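Local coordinates for alginate biosynthesis protein AlgX (Pseudomonas aeruginosa, PDB 4KNC), which takes part in the O-acetylation of the exopolysaccharide alginate and protects the polymer from degradation as it crosses the periplasm, at residues A[149-154]-A[249-254]. Sequence-based numbering, arbitrary orientation.
Sequences HHWTPH and YNFAGF
Tyr249 lays its hydroxyl over the imidazole of His150: OH sits over the centre of the ring, 3.1 Å above its plane, and comes within 3.1 Å of His150 CG. The two planes are tilted by only 19°, but they are slid apart, so only the hydroxyl end of the phenol, with CZ and CE2, meets the histidine. Tyrosine suits this place because its flat body packs among aromatics while its hydroxyl reaches a polar partner, a hydrogen bond with Lys191 on strand 180-191.

Trp151 turns the edge of its five-membered ring toward the phenol face in an offset edge-to-face pair; separately, NE1 packs 3.9 Å from the methylene Tyr249 CB. With CG between the backbone N and the carbonyl carbon (chi1 45°), the indole starts out toward its place between Tyr249 and Phe251. Tryptophan offers broad apolar surface plus an N-H, which NE1 donates to Asn244 O. Its six-membered ring meets Phe251 obliquely, planes at 44°, through CZ2 and CH2, the latter over the centre of a wholly apolar phenylalanine face.

This aromatic cluster of the SGNH hydrolase-like domain holds His150, the probable proton acceptor, whose two ring nitrogens serve two hydrogen-bond partners: NE2 the probable nucleophile Ser243, ND1 Asp148, the probable third triad member.

Farther out, Pro153, rigid and lacking a backbone N-H, suits the first turn of helix 153-169 and packs CD at the tyrosine edge, 4.3 Å from Tyr249 CD1. Phe254 CE2 approaches Pro153 O at 3.4 Å. Thr152 caps that helix through OG1 to Gly155 N.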
# COMPACT_ATOMS: atom_id res chain seq x y z
N HIS A 149 3.62 -1.92 15.97
CA HIS A 149 3.10 -2.66 14.82
C HIS A 149 4.16 -2.93 13.73
O HIS A 149 3.89 -3.64 12.78
CB HIS A 149 1.89 -1.91 14.22
CG HIS A 149 2.22 -0.53 13.73
ND1 HIS A 149 2.57 0.50 14.58
CD2 HIS A 149 2.23 0.00 12.48
CE1 HIS A 149 2.80 1.60 13.88
NE2 HIS A 149 2.60 1.32 12.60
N HIS A 150 5.34 -2.34 13.86
CA HIS A 150 6.41 -2.58 12.89
C HIS A 150 7.18 -3.85 13.25
O HIS A 150 7.31 -4.18 14.43
CB HIS A 150 7.39 -1.41 12.84
CG HIS A 150 6.78 -0.14 12.33
ND1 HIS A 150 6.36 0.87 13.17
CD2 HIS A 150 6.50 0.27 11.07
CE1 HIS A 150 5.85 1.85 12.44
NE2 HIS A 150 5.92 1.51 11.17
N TRP A 151 7.67 -4.56 12.23
CA TRP A 151 8.67 -5.59 12.47
C TRP A 151 9.97 -4.91 12.90
O TRP A 151 10.19 -3.75 12.61
CB TRP A 151 8.90 -6.49 11.23
CG TRP A 151 9.03 -5.79 9.88
CD1 TRP A 151 9.45 -4.50 9.64
CD2 TRP A 151 8.74 -6.36 8.59
NE1 TRP A 151 9.44 -4.24 8.28
CE2 TRP A 151 9.00 -5.37 7.62
CE3 TRP A 151 8.27 -7.61 8.17
CZ2 TRP A 151 8.80 -5.59 6.26
CZ3 TRP A 151 8.07 -7.83 6.83
CH2 TRP A 151 8.35 -6.83 5.88
N THR A 152 10.81 -5.64 13.62
CA THR A 152 12.17 -5.18 13.85
C THR A 152 12.95 -5.40 12.56
O THR A 152 12.47 -6.11 11.67
CB THR A 152 12.85 -6.00 14.94
OG1 THR A 152 12.87 -7.39 14.56
CG2 THR A 152 12.12 -5.84 16.28
N PRO A 153 14.15 -4.80 12.43
CA PRO A 153 15.01 -5.15 11.30
C PRO A 153 15.25 -6.66 11.14
O PRO A 153 15.22 -7.11 10.01
CB PRO A 153 16.31 -4.42 11.62
CG PRO A 153 15.82 -3.18 12.32
CD PRO A 153 14.65 -3.62 13.16
N HIS A 154 15.43 -7.40 12.23
CA HIS A 154 15.56 -8.86 12.13
C HIS A 154 14.33 -9.54 11.50
O HIS A 154 14.46 -10.43 10.64
CB HIS A 154 15.90 -9.47 13.50
CG HIS A 154 17.34 -9.34 13.88
ND1 HIS A 154 18.32 -10.18 13.40
CD2 HIS A 154 17.97 -8.46 14.70
CE1 HIS A 154 19.49 -9.82 13.90
NE2 HIS A 154 19.31 -8.78 14.69
N TYR A 249 13.99 0.00 8.84
CA TYR A 249 13.94 -1.43 9.07
C TYR A 249 14.72 -2.18 8.01
O TYR A 249 14.96 -3.37 8.14
CB TYR A 249 12.50 -1.94 9.17
CG TYR A 249 11.65 -1.02 10.00
CD1 TYR A 249 11.79 -0.98 11.39
CD2 TYR A 249 10.73 -0.16 9.40
CE1 TYR A 249 11.03 -0.12 12.16
CE2 TYR A 249 9.96 0.71 10.16
CZ TYR A 249 10.11 0.72 11.54
OH TYR A 249 9.34 1.59 12.29
N ASN A 250 15.10 -1.46 6.95
CA ASN A 250 15.98 -1.99 5.91
C ASN A 250 15.42 -3.19 5.11
O ASN A 250 16.18 -4.03 4.65
CB ASN A 250 17.37 -2.32 6.47
CG ASN A 250 18.43 -2.44 5.37
OD1 ASN A 250 18.51 -1.56 4.51
ND2 ASN A 250 19.20 -3.54 5.36
N PHE A 251 14.10 -3.26 4.95
CA PHE A 251 13.48 -4.35 4.19
C PHE A 251 14.00 -4.38 2.75
O PHE A 251 14.40 -5.44 2.26
CB PHE A 251 11.95 -4.22 4.23
CG PHE A 251 11.21 -5.31 3.47
CD1 PHE A 251 11.44 -6.65 3.74
CD2 PHE A 251 10.23 -4.97 2.54
CE1 PHE A 251 10.73 -7.64 3.05
CE2 PHE A 251 9.51 -5.95 1.85
CZ PHE A 251 9.77 -7.30 2.11
N ALA A 252 14.04 -3.22 2.09
CA ALA A 252 14.60 -3.16 0.72
C ALA A 252 16.07 -3.61 0.65
O ALA A 252 16.48 -4.31 -0.27
CB ALA A 252 14.46 -1.77 0.15
N GLY A 253 16.88 -3.22 1.64
CA GLY A 253 18.28 -3.61 1.67
C GLY A 253 18.47 -5.11 1.83
O GLY A 253 19.30 -5.72 1.15
N PHE A 254 17.68 -5.73 2.70
CA PHE A 254 17.76 -7.18 2.83
C PHE A 254 17.26 -7.88 1.56
O PHE A 254 17.80 -8.91 1.17
CB PHE A 254 16.98 -7.66 4.06
CG PHE A 254 17.55 -7.13 5.37
CD1 PHE A 254 18.89 -7.28 5.68
CD2 PHE A 254 16.73 -6.47 6.28
CE1 PHE A 254 19.41 -6.80 6.88
CE2 PHE A 254 17.24 -5.98 7.47
CZ PHE A 254 18.59 -6.15 7.77